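Local coordinates for putative acyl-[acyl-carrier-protein]--UDP-N-acetylglucosamine O-acyltransferase (Bacteroides fragilis, PDB 4R36) that probably catalyses transfer of an acyl chain from acyl carrier protein to UDP-N-acetylglucosamine, an early step in lipid A synthesis, at residues Thr75-Ala80 / Leu105-Val110; Arg121-Asn126 / Asp139-Asn144; Gly145-Asn150 / Asn163-Ala168; Ile158-Asn163 / Cys176-Tyr181; Met183-Cys188 / Tyr197-Arg202. All blocks are in the same frame, centred on the assembly; numbering follows the deposited sequence.

All five contacts join neighbouring parallel strands; interactions 1 to 4 link successive coils of the left-handed beta-helix, and interaction 5 adds a strand at its end. Interactions 1, 3 and 5 belong to one face of the prism and touch a second subunit; interactions 2 and 4 belong to another, and no other chain touches their segments. Interaction 1 is the most buried, with an arginine-aromatic stack and a calcium-binding asparagine at the subunit interface. The other four are partly buried: paired asparagines finish interaction 2, waters interaction 3, an arginine-aspartate salt bridge interaction 4, and a glutamine across an isoleucine interaction 5. Interactions 3 and 4 share N163, and interaction 5 leads to the C-terminal helices.

Interaction 1: Thr75-Ala80 / Leu105-Val110; sequences TIFPGA and LIRENV
Bends at chi2 (-57°) and chi3 (-56°) fold the R107 side chain back over F77, whose own CB points at the 105-110 segment and carries the ring there. Guanidinium and ring lie nearly flat on one another, planes 6° apart, in a cation-pi stack with R107 CZ 3.8 Å from the F77 ring centroid; R107 CD covers the same face in a CH-pi contact. E108 fixes the rotation of the guanidinium: R107 NE donates to E108 OE1 at 2.9 Å, and R107 NH2 reaches that oxygen from the same face of the carboxylate. R107 NH2 also bonds to I85 O of a second subunit, which puts the stack at the trimer interface. Here two coils of the left-handed beta-helix lie in parallel, with I106 N 2.9 Å from T75 O and F77 N 2.8 Å from I106 O, before each segment swings through a type II turn. I76 and I106 point the same way on the buried face of the sheet, I76 CG1 coming within 4.1 Å of I106 CB. Within the second turn, N109 OD1 binds a calcium ion together with the N109 OD1 atoms of the other two subunits.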
# COMPACT_ATOMS: atom_id res chain seq x y z
N THR A 75 5.77 17.25 12.73
CA THR A 75 5.51 17.68 11.34
C THR A 75 4.55 16.73 10.68
O THR A 75 4.76 15.49 10.75
CB THR A 75 6.82 17.69 10.51
OG1 THR A 75 7.86 18.40 11.22
CG2 THR A 75 6.67 18.29 9.17
N ILE A 76 3.51 17.29 10.11
CA ILE A 76 2.42 16.51 9.49
C ILE A 76 2.47 16.87 8.04
O ILE A 76 2.26 18.04 7.63
CB ILE A 76 1.08 16.78 10.21
CG1 ILE A 76 1.23 16.31 11.67
CG2 ILE A 76 -0.08 16.11 9.53
CD1 ILE A 76 0.04 16.69 12.49
N PHE A 77 2.75 15.85 7.20
CA PHE A 77 2.98 16.04 5.82
C PHE A 77 1.74 16.10 5.01
O PHE A 77 0.65 15.69 5.45
CB PHE A 77 3.95 14.93 5.31
CG PHE A 77 5.36 15.17 5.69
CD1 PHE A 77 5.78 15.07 7.04
CD2 PHE A 77 6.30 15.50 4.75
CE1 PHE A 77 7.09 15.29 7.39
CE2 PHE A 77 7.63 15.68 5.12
CZ PHE A 77 8.01 15.59 6.43
N PRO A 78 1.86 16.52 3.73
CA PRO A 78 0.64 16.63 2.89
C PRO A 78 -0.20 15.39 2.76
O PRO A 78 0.37 14.27 2.55
CB PRO A 78 1.19 17.01 1.51
CG PRO A 78 2.44 17.74 1.87
CD PRO A 78 3.05 16.91 2.99
N GLY A 79 -1.52 15.54 2.87
CA GLY A 79 -2.43 14.42 2.63
C GLY A 79 -2.61 13.48 3.83
O GLY A 79 -3.48 12.65 3.78
N ALA A 80 -1.87 13.68 4.94
CA ALA A 80 -2.17 12.94 6.16
C ALA A 80 -3.58 13.25 6.67
O ALA A 80 -4.11 14.36 6.48
CB ALA A 80 -1.16 13.26 7.22
N LEU A 105 7.14 12.52 13.09
CA LEU A 105 7.13 12.79 11.69
C LEU A 105 6.03 11.94 11.09
O LEU A 105 6.17 10.72 11.06
CB LEU A 105 8.48 12.45 11.09
CG LEU A 105 9.67 13.24 11.70
CD1 LEU A 105 11.01 12.67 11.26
CD2 LEU A 105 9.55 14.71 11.34
N ILE A 106 4.92 12.56 10.71
CA ILE A 106 3.74 11.93 10.20
C ILE A 106 3.70 12.22 8.67
O ILE A 106 3.34 13.30 8.20
CB ILE A 106 2.46 12.48 10.87
CG1 ILE A 106 2.58 12.44 12.41
CG2 ILE A 106 1.24 11.77 10.36
CD1 ILE A 106 2.77 11.10 13.02
N ARG A 107 4.09 11.20 7.88
CA ARG A 107 4.36 11.42 6.46
C ARG A 107 3.08 11.42 5.65
O ARG A 107 1.96 11.24 6.15
CB ARG A 107 5.38 10.34 5.98
CG ARG A 107 6.78 10.43 6.62
CD ARG A 107 7.48 11.78 6.45
NE ARG A 107 7.57 12.16 5.04
CZ ARG A 107 8.69 12.57 4.42
NH1 ARG A 107 9.83 12.78 5.10
NH2 ARG A 107 8.64 12.84 3.13
N GLU A 108 3.27 11.65 4.37
CA GLU A 108 2.22 11.75 3.40
C GLU A 108 1.20 10.64 3.45
O GLU A 108 1.56 9.45 3.51
CB GLU A 108 2.77 11.79 1.98
CG GLU A 108 3.77 12.88 1.66
CD GLU A 108 5.24 12.50 1.86
OE1 GLU A 108 5.58 11.85 2.90
OE2 GLU A 108 6.09 12.88 1.02
N ASN A 109 -0.06 11.04 3.45
CA ASN A 109 -1.18 10.11 3.45
C ASN A 109 -1.24 9.10 4.58
O ASN A 109 -1.95 8.12 4.46
CB ASN A 109 -1.23 9.38 2.11
CG ASN A 109 -1.53 10.31 0.98
OD1 ASN A 109 -2.55 11.04 1.04
ND2 ASN A 109 -0.64 10.38 -0.04
N VAL A 110 -0.53 9.36 5.68
CA VAL A 110 -0.70 8.57 6.87
C VAL A 110 -2.12 8.77 7.42
O VAL A 110 -2.66 9.88 7.40
CB VAL A 110 0.33 8.92 7.92
CG1 VAL A 110 -0.08 8.40 9.28
CG2 VAL A 110 1.73 8.41 7.51

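Interaction 2: Arg121-Asn126 / Asp139-Asn144; sequences RTIVGN and DALIGN
R121-N126 and D139-N144 run parallel, their directions only 11° apart, and are joined by I123 N to A140 O (3.0 Å) and I142 N to I123 O (2.8 Å). The pairing carries on into the following turn, where G125 N donates to I142 O at 3.0 Å from well above the carbonyl plane and makes a second, weak bond to G143 O. Side chains tie down both ends. T122 OG1 accepts from D139 N at 2.9 Å and also bonds to N113 O, so the hydroxyl bridges three parts of the chain. At the far end N126 and N144 lie side by side with amide planes 12° apart. The chi1 of -49° at N144 sets its CG beside its own backbone N, and N144 OD1 takes N126 N on an in-plane lone pair at 2.8 Å; N126 OD1 in turn accepts from D102 N, so neighbouring coils are linked through asparagine amides. I123 CG2 meets L141 CD1 at 3.9 Å on the partly exposed face, while V124 and I142 lie together on the buried one. The pair forms one step of a left-handed beta-helix of hexapeptide repeats, between strand 97-100, which carries the salt-bridge partner of R121, E99, and strand 159-160, with strand 135-136 packed against T122 and I142 from within.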
# COMPACT_ATOMS: atom_id res chain seq x y z
N ARG A 121 -9.44 5.82 22.55
CA ARG A 121 -8.30 6.68 22.24
C ARG A 121 -7.32 5.86 21.38
O ARG A 121 -6.92 4.77 21.79
CB ARG A 121 -7.57 7.10 23.52
CG ARG A 121 -8.48 7.86 24.52
CD ARG A 121 -7.76 8.08 25.83
NE ARG A 121 -6.64 9.01 25.71
CZ ARG A 121 -5.76 9.21 26.67
NH1 ARG A 121 -5.89 8.62 27.83
NH2 ARG A 121 -4.75 10.05 26.51
N THR A 122 -7.04 6.35 20.18
CA THR A 122 -5.92 5.86 19.34
C THR A 122 -4.76 6.76 19.75
O THR A 122 -4.87 7.98 19.73
CB THR A 122 -6.25 6.01 17.86
OG1 THR A 122 -7.52 5.38 17.62
CG2 THR A 122 -5.15 5.38 17.01
N ILE A 123 -3.65 6.17 20.15
CA ILE A 123 -2.53 6.91 20.71
C ILE A 123 -1.20 6.55 20.08
O ILE A 123 -0.80 5.37 20.09
CB ILE A 123 -2.39 6.67 22.22
CG1 ILE A 123 -3.70 7.10 22.95
CG2 ILE A 123 -1.14 7.35 22.80
CD1 ILE A 123 -3.75 6.70 24.41
N VAL A 124 -0.52 7.58 19.58
CA VAL A 124 0.87 7.53 19.14
C VAL A 124 1.69 8.43 20.09
O VAL A 124 1.24 9.51 20.44
CB VAL A 124 0.99 8.08 17.73
CG1 VAL A 124 2.45 8.17 17.26
CG2 VAL A 124 0.26 7.21 16.73
N GLY A 125 2.82 7.90 20.58
CA GLY A 125 3.72 8.56 21.54
C GLY A 125 4.60 9.64 20.94
O GLY A 125 4.12 10.49 20.15
N ASN A 126 5.89 9.59 21.29
CA ASN A 126 6.80 10.66 20.92
C ASN A 126 7.92 10.17 20.01
O ASN A 126 8.32 8.99 20.11
CB ASN A 126 7.42 11.23 22.18
CG ASN A 126 6.40 11.62 23.21
OD1 ASN A 126 5.35 12.26 22.92
ND2 ASN A 126 6.68 11.24 24.43
N ASP A 139 -8.02 2.60 18.28
CA ASP A 139 -7.58 2.07 19.61
C ASP A 139 -6.16 1.49 19.63
O ASP A 139 -5.74 0.95 20.66
CB ASP A 139 -8.56 1.08 20.23
CG ASP A 139 -10.01 1.58 20.15
OD1 ASP A 139 -10.27 2.64 20.72
OD2 ASP A 139 -10.85 0.99 19.47
N ALA A 140 -5.43 1.63 18.51
CA ALA A 140 -4.06 1.21 18.48
C ALA A 140 -3.20 2.08 19.37
O ALA A 140 -3.57 3.22 19.73
CB ALA A 140 -3.54 1.29 17.06
N LEU A 141 -2.10 1.52 19.82
CA LEU A 141 -1.15 2.17 20.69
C LEU A 141 0.26 2.01 20.10
O LEU A 141 0.72 0.87 19.98
CB LEU A 141 -1.15 1.56 22.10
CG LEU A 141 -0.06 2.16 23.02
CD1 LEU A 141 -0.26 3.62 23.32
CD2 LEU A 141 0.03 1.34 24.33
N ILE A 142 0.91 3.12 19.77
CA ILE A 142 2.31 3.17 19.40
C ILE A 142 3.05 3.91 20.49
O ILE A 142 2.58 4.97 20.93
CB ILE A 142 2.53 3.84 18.03
CG1 ILE A 142 1.77 3.03 16.97
CG2 ILE A 142 3.98 3.95 17.69
CD1 ILE A 142 1.94 3.58 15.55
N GLY A 143 4.18 3.36 20.92
CA GLY A 143 5.04 4.04 21.92
C GLY A 143 5.91 5.15 21.35
O GLY A 143 5.40 6.04 20.61
N ASN A 144 7.20 5.11 21.70
CA ASN A 144 8.15 6.17 21.43
C ASN A 144 9.30 5.66 20.69
O ASN A 144 9.72 4.48 20.85
CB ASN A 144 8.68 6.79 22.74
CG ASN A 144 7.58 7.14 23.68
OD1 ASN A 144 6.65 7.92 23.36
ND2 ASN A 144 7.65 6.59 24.87
O HOH W 1 -4.39 3.73 22.28

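Interaction 3: Gly145-Asn150 / Asn163-Ala168; sequences GCIVGN and NAIISA
This is a coil-to-coil contact within the left-handed beta-helix: strand 147-148 lies parallel to strand 165-166, one turn of the prism further on, and the two segments deviate by just 2°. Three backbone bonds hold them, I147 N to A164 O at 3.0 Å, I166 N to I147 O at 2.8 Å, and G149 N to I166 O at 2.7 Å, the last arriving tilted 34° from the carbonyl plane. C146, V148 and I166 are buried. C146 SG, turned beside its own backbone N by a chi1 of -62°, passes 4.2 Å from A164 CB, and the I166 side chain packs on I184 of the next coil. I147 and I165 stand on the other, partly exposed face, where I147 packs on L89 of a second subunit and I165 lies near N211 and R217, two residues that bind UDP-N-acetylglucosamine. G145, C146 and I147 also line a pocket occupied by 2-(2-methoxyethoxy)ethanol, probably a crystallisation additive. At the turn ending the contact A168 CB presses on N150 O at 3.3 Å. The opposite end is bridged by solvent. One water donates to both G145 O and A164 O; a second donates to G145 O at 2.6 Å and accepts from N163 ND2 at 2.8 Å.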
# COMPACT_ATOMS: atom_id res chain seq x y z
N GLY A 145 9.86 6.50 19.85
CA GLY A 145 11.12 6.14 19.20
C GLY A 145 11.02 5.07 18.09
O GLY A 145 12.03 4.49 17.72
N CYS A 146 9.85 4.85 17.55
CA CYS A 146 9.57 3.80 16.54
C CYS A 146 9.72 4.35 15.14
O CYS A 146 9.53 5.55 14.87
CB CYS A 146 8.15 3.22 16.72
SG CYS A 146 7.86 2.40 18.30
N ILE A 147 10.06 3.48 14.23
CA ILE A 147 10.05 3.79 12.81
C ILE A 147 9.14 2.77 12.17
O ILE A 147 9.35 1.52 12.37
CB ILE A 147 11.47 3.63 12.24
CG1 ILE A 147 12.43 4.66 12.92
CG2 ILE A 147 11.42 3.82 10.76
CD1 ILE A 147 13.88 4.51 12.48
N VAL A 148 8.19 3.23 11.41
CA VAL A 148 7.21 2.35 10.75
C VAL A 148 7.23 2.68 9.26
O VAL A 148 6.93 3.81 8.80
CB VAL A 148 5.83 2.52 11.30
CG1 VAL A 148 4.85 1.53 10.63
CG2 VAL A 148 5.80 2.33 12.82
N GLY A 149 7.60 1.69 8.47
CA GLY A 149 7.86 1.87 7.05
C GLY A 149 6.60 2.01 6.18
O GLY A 149 5.49 1.74 6.62
N ASN A 150 6.81 2.43 4.93
CA ASN A 150 5.82 2.77 3.97
C ASN A 150 4.65 1.79 3.92
O ASN A 150 4.88 0.55 3.72
CB ASN A 150 6.42 2.87 2.59
CG ASN A 150 7.64 3.82 2.54
OD1 ASN A 150 7.52 4.96 2.88
ND2 ASN A 150 8.77 3.36 1.99
N ASN A 163 10.90 1.90 20.52
CA ASN A 163 12.11 1.62 19.75
C ASN A 163 12.04 0.51 18.69
O ASN A 163 13.04 -0.06 18.33
CB ASN A 163 13.34 1.41 20.65
CG ASN A 163 13.46 2.44 21.74
OD1 ASN A 163 13.44 2.14 22.92
ND2 ASN A 163 13.52 3.66 21.33
N ALA A 164 10.86 0.22 18.18
CA ALA A 164 10.71 -0.83 17.22
C ALA A 164 10.98 -0.25 15.84
O ALA A 164 10.78 0.93 15.63
CB ALA A 164 9.27 -1.37 17.27
N ILE A 165 11.49 -1.08 14.95
CA ILE A 165 11.65 -0.75 13.57
C ILE A 165 10.86 -1.71 12.72
O ILE A 165 11.11 -2.91 12.73
CB ILE A 165 13.11 -0.72 13.11
CG1 ILE A 165 13.84 0.35 13.92
CG2 ILE A 165 13.17 -0.41 11.62
CD1 ILE A 165 15.30 0.48 13.58
N ILE A 166 9.88 -1.21 11.99
CA ILE A 166 9.00 -2.03 11.14
C ILE A 166 9.20 -1.55 9.73
O ILE A 166 9.15 -0.32 9.48
CB ILE A 166 7.55 -1.91 11.60
CG1 ILE A 166 7.48 -2.25 13.08
CG2 ILE A 166 6.63 -2.76 10.74
CD1 ILE A 166 6.11 -2.09 13.68
N SER A 167 9.47 -2.46 8.80
CA SER A 167 9.69 -2.06 7.42
C SER A 167 8.35 -1.85 6.71
O SER A 167 7.31 -1.68 7.34
CB SER A 167 10.56 -3.03 6.60
OG SER A 167 11.66 -3.49 7.32
N ALA A 168 8.42 -1.75 5.41
CA ALA A 168 7.31 -1.40 4.58
C ALA A 168 6.40 -2.55 4.32
O ALA A 168 6.82 -3.74 4.33
CB ALA A 168 7.85 -0.87 3.25
O HOH W 2 13.17 2.80 16.06
O HOH W 3 14.36 4.76 18.92

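Interaction 4: Ile158-Asn163 / Cys176-Tyr181; sequences IIIDDN and CRVGGY
I158-N163 and C176-Y181 are parallel to within 1°, with I159 N on C176 O (3.0 Å), V178 N on I159 O (2.9 Å) and D161 N on V178 O (2.8 Å) stitching them into the sheet. D161 and R177 make the salt bridge of this contact. R177 leaves its strand with CG opposite the backbone N (chi1 -178°) and stays extended to NE, which carries the guanidinium past I159 to the carboxylate at the start of the next turn. The grip is side-on and two-pronged: R177 NE meets the syn lone pair of D161 OD1 at 2.9 Å, and R177 NH2 reaches D161 OD2 at 2.8 Å. The two planes are 52° apart, so the NH2 bond departs from both. D161 OD2 has a further partner in the hydroxyl of Y261, which would help hold the carboxylate. On the buried face I160 CD1 lies 3.9 Å from V178 CG2. At the other end of the contact N163 CB sits over one face of the Y181 ring, 3.7 Å from its centroid, in a CH-pi contact. Strand 177-178 is the last strand of this chain on this face of the left-handed beta-helix, and strand 159-160 joins it to 141-142. Strand 171-172 backs the buried isoleucines and V178, helix 257-267 covers D161 and R177 with F265, and the Y181 ring meets F220 edge to face, beside N211 of the UDP-N-acetylglucosamine site.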
# COMPACT_ATOMS: atom_id res chain seq x y z
N ILE A 158 -3.87 -2.79 18.41
CA ILE A 158 -2.51 -3.27 18.50
C ILE A 158 -1.70 -2.42 19.47
O ILE A 158 -2.13 -1.35 19.93
CB ILE A 158 -1.81 -3.29 17.12
CG1 ILE A 158 -1.68 -1.91 16.49
CG2 ILE A 158 -2.53 -4.26 16.20
CD1 ILE A 158 -0.49 -1.03 16.89
N ILE A 159 -0.55 -2.96 19.86
CA ILE A 159 0.38 -2.30 20.69
C ILE A 159 1.78 -2.42 20.13
O ILE A 159 2.27 -3.52 19.84
CB ILE A 159 0.37 -2.83 22.14
CG1 ILE A 159 -1.02 -2.61 22.77
CG2 ILE A 159 1.51 -2.19 23.00
CD1 ILE A 159 -1.11 -3.33 24.13
N ILE A 160 2.47 -1.29 20.01
CA ILE A 160 3.87 -1.29 19.60
C ILE A 160 4.65 -0.64 20.76
O ILE A 160 4.38 0.50 21.16
CB ILE A 160 4.18 -0.51 18.32
CG1 ILE A 160 3.25 -0.75 17.14
CG2 ILE A 160 5.68 -0.53 17.95
CD1 ILE A 160 3.24 -2.06 16.55
N ASP A 161 5.61 -1.40 21.28
CA ASP A 161 6.48 -0.94 22.38
C ASP A 161 7.56 0.02 21.83
O ASP A 161 7.77 0.12 20.63
CB ASP A 161 7.15 -2.10 23.11
CG ASP A 161 6.19 -2.99 23.88
OD1 ASP A 161 4.93 -2.89 23.78
OD2 ASP A 161 6.69 -3.93 24.58
N ASP A 162 8.30 0.66 22.71
CA ASP A 162 9.29 1.62 22.26
C ASP A 162 10.40 1.06 21.40
O ASP A 162 10.89 -0.07 21.58
CB ASP A 162 9.91 2.29 23.48
CG ASP A 162 8.89 3.14 24.26
OD1 ASP A 162 7.69 3.33 23.84
OD2 ASP A 162 9.26 3.54 25.41
N ASN A 163 10.90 1.90 20.52
CA ASN A 163 12.11 1.62 19.75
C ASN A 163 12.04 0.51 18.69
O ASN A 163 13.04 -0.06 18.33
CB ASN A 163 13.34 1.41 20.65
CG ASN A 163 13.46 2.44 21.74
OD1 ASN A 163 13.44 2.14 22.92
ND2 ASN A 163 13.52 3.66 21.33
N CYS A 176 -2.50 -7.62 18.20
CA CYS A 176 -1.10 -8.06 18.37
C CYS A 176 -0.24 -7.03 19.05
O CYS A 176 -0.56 -5.83 19.09
CB CYS A 176 -0.50 -8.44 17.01
SG CYS A 176 -1.31 -9.98 16.45
N ARG A 177 0.89 -7.49 19.57
CA ARG A 177 1.84 -6.64 20.22
C ARG A 177 3.25 -6.92 19.71
O ARG A 177 3.63 -8.09 19.48
CB ARG A 177 1.80 -6.88 21.76
CG ARG A 177 2.77 -5.97 22.46
CD ARG A 177 2.56 -6.02 23.97
NE ARG A 177 3.55 -5.27 24.71
CZ ARG A 177 3.82 -5.43 25.99
NH1 ARG A 177 3.09 -6.32 26.74
NH2 ARG A 177 4.81 -4.71 26.52
N VAL A 178 4.00 -5.84 19.47
CA VAL A 178 5.40 -5.86 19.06
C VAL A 178 6.27 -5.27 20.17
O VAL A 178 6.09 -4.12 20.63
CB VAL A 178 5.61 -5.03 17.76
CG1 VAL A 178 7.07 -4.93 17.36
CG2 VAL A 178 4.78 -5.62 16.62
N GLY A 179 7.28 -6.04 20.58
CA GLY A 179 8.20 -5.65 21.65
C GLY A 179 9.22 -4.68 21.17
O GLY A 179 9.40 -4.44 19.95
N GLY A 180 9.87 -4.03 22.14
CA GLY A 180 10.92 -3.09 21.80
C GLY A 180 12.06 -3.65 21.04
O GLY A 180 12.40 -4.83 21.21
N TYR A 181 12.68 -2.81 20.21
CA TYR A 181 13.94 -3.10 19.50
C TYR A 181 13.86 -4.26 18.45
O TYR A 181 14.84 -4.81 18.04
CB TYR A 181 15.07 -3.38 20.49
CG TYR A 181 15.41 -2.20 21.31
CD1 TYR A 181 16.22 -1.18 20.78
CD2 TYR A 181 14.92 -2.06 22.57
CE1 TYR A 181 16.52 -0.08 21.55
CE2 TYR A 181 15.21 -0.92 23.33
CZ TYR A 181 16.03 0.04 22.80
OH TYR A 181 16.38 1.23 23.46

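Interaction 5: Met183-Cys188 / Tyr197-Arg202; sequences MIQGGC and YIIAGR
M183, A200 and I199 bury the most surface here, at the end of the left-handed beta-helix, where strand 183-184 takes on one more parallel neighbour, 198-201, before the chain reverses into strand 206-210 and goes on to the C-terminal helices. M183 bonds through both its backbone N-H and its carbonyl: M183 N donates to I198 O at 2.9 Å, in the carbonyl plane, and M183 O accepts from A200 N at 2.9 Å. Its side chain sets out on the same face as I199, and M183 SD comes within 4.3 Å of I199 CG2; beyond that sulfur the methyl leads away toward S167 of the previous coil. N211, which binds UDP-N-acetylglucosamine, lies about 4 Å from the M183 side chain at the nearest atoms.

A200 faces the other way, into the buried side, where I205 and I274 pack on it. Its carbonyl takes Q185 N at 2.9 Å, nearly in line with the C=O bond. I199 has CG2 opposite its backbone N, which turns that methyl to the neighbouring segment: besides M183 it touches the amide of Q185, whose NE2 is 3.7 Å from I199 CG2. The Q185 chain stretches out beyond CG, crossing I199 at a slant. C188, at the end of the type II turn that starts at Q185, brings SG to 3.6 Å from G201 CA. At the far edge a water accepts from R202 N at 2.9 Å and also lies unusually close to Q185 OE1.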
# COMPACT_ATOMS: atom_id res chain seq x y z
N MET A 183 13.14 -5.74 14.72
CA MET A 183 13.11 -5.34 13.36
C MET A 183 12.23 -6.31 12.61
O MET A 183 12.49 -7.53 12.58
CB MET A 183 14.47 -5.31 12.79
CG MET A 183 14.43 -4.52 11.51
SD MET A 183 14.46 -5.77 10.26
CE MET A 183 14.12 -4.56 8.94
N ILE A 184 11.19 -5.78 11.96
CA ILE A 184 10.29 -6.64 11.18
C ILE A 184 10.59 -6.35 9.71
O ILE A 184 10.50 -5.19 9.25
CB ILE A 184 8.82 -6.34 11.48
CG1 ILE A 184 8.59 -6.42 12.99
CG2 ILE A 184 7.95 -7.30 10.70
CD1 ILE A 184 7.13 -6.16 13.40
N GLN A 185 10.82 -7.41 8.96
CA GLN A 185 11.23 -7.26 7.59
C GLN A 185 10.04 -6.94 6.67
O GLN A 185 8.91 -7.23 6.97
CB GLN A 185 11.94 -8.53 7.13
CG GLN A 185 13.31 -8.61 7.88
CD GLN A 185 14.21 -9.76 7.40
OE1 GLN A 185 13.75 -10.72 6.80
NE2 GLN A 185 15.51 -9.65 7.67
N GLY A 186 10.37 -6.31 5.54
CA GLY A 186 9.35 -5.75 4.65
C GLY A 186 8.45 -6.76 4.03
O GLY A 186 8.89 -7.85 3.63
N GLY A 187 7.17 -6.47 4.02
CA GLY A 187 6.22 -7.40 3.47
C GLY A 187 5.77 -8.53 4.35
O GLY A 187 4.89 -9.33 3.92
N CYS A 188 6.32 -8.63 5.57
CA CYS A 188 5.85 -9.67 6.48
C CYS A 188 4.49 -9.42 7.06
O CYS A 188 4.03 -8.27 7.16
CB CYS A 188 6.89 -9.90 7.61
SG CYS A 188 8.46 -10.52 6.91
N TYR A 197 13.65 -7.33 20.88
CA TYR A 197 15.02 -7.46 20.43
C TYR A 197 15.26 -8.36 19.18
O TYR A 197 16.39 -8.52 18.77
CB TYR A 197 15.95 -7.95 21.58
CG TYR A 197 15.81 -7.18 22.83
CD1 TYR A 197 16.22 -5.86 22.88
CD2 TYR A 197 15.36 -7.78 23.99
CE1 TYR A 197 16.08 -5.11 24.04
CE2 TYR A 197 15.18 -7.04 25.15
CZ TYR A 197 15.61 -5.73 25.18
OH TYR A 197 15.39 -4.99 26.28
N ILE A 198 14.22 -9.01 18.64
CA ILE A 198 14.43 -9.97 17.54
C ILE A 198 14.25 -9.36 16.16
O ILE A 198 13.65 -8.28 16.01
CB ILE A 198 13.56 -11.23 17.68
CG1 ILE A 198 12.08 -11.01 17.38
CG2 ILE A 198 13.72 -11.84 19.07
CD1 ILE A 198 11.32 -12.27 17.06
N ILE A 199 14.79 -10.06 15.17
CA ILE A 199 14.42 -9.89 13.78
C ILE A 199 13.33 -10.88 13.44
O ILE A 199 13.42 -12.09 13.73
CB ILE A 199 15.62 -10.07 12.86
CG1 ILE A 199 16.77 -9.12 13.23
CG2 ILE A 199 15.22 -9.88 11.39
CD1 ILE A 199 18.05 -9.41 12.48
N ALA A 200 12.24 -10.39 12.83
CA ALA A 200 11.17 -11.23 12.36
C ALA A 200 11.10 -11.06 10.86
O ALA A 200 11.04 -9.93 10.34
CB ALA A 200 9.86 -10.86 13.00
N GLY A 201 11.15 -12.18 10.16
CA GLY A 201 11.14 -12.18 8.71
C GLY A 201 10.67 -13.47 8.09
O GLY A 201 10.22 -14.38 8.82
N ARG A 202 10.71 -13.51 6.76
CA ARG A 202 10.23 -14.64 5.95
C ARG A 202 8.71 -14.76 5.86
O ARG A 202 7.97 -14.09 6.58
CB ARG A 202 10.80 -15.98 6.43
CG ARG A 202 12.33 -15.87 6.53
CD ARG A 202 13.04 -17.19 6.73
NE ARG A 202 14.55 -17.10 6.82
CZ ARG A 202 15.45 -16.99 5.82
NH1 ARG A 202 15.12 -16.88 4.54
NH2 ARG A 202 16.73 -17.04 6.10
O HOH W 4 11.89 -11.39 5.20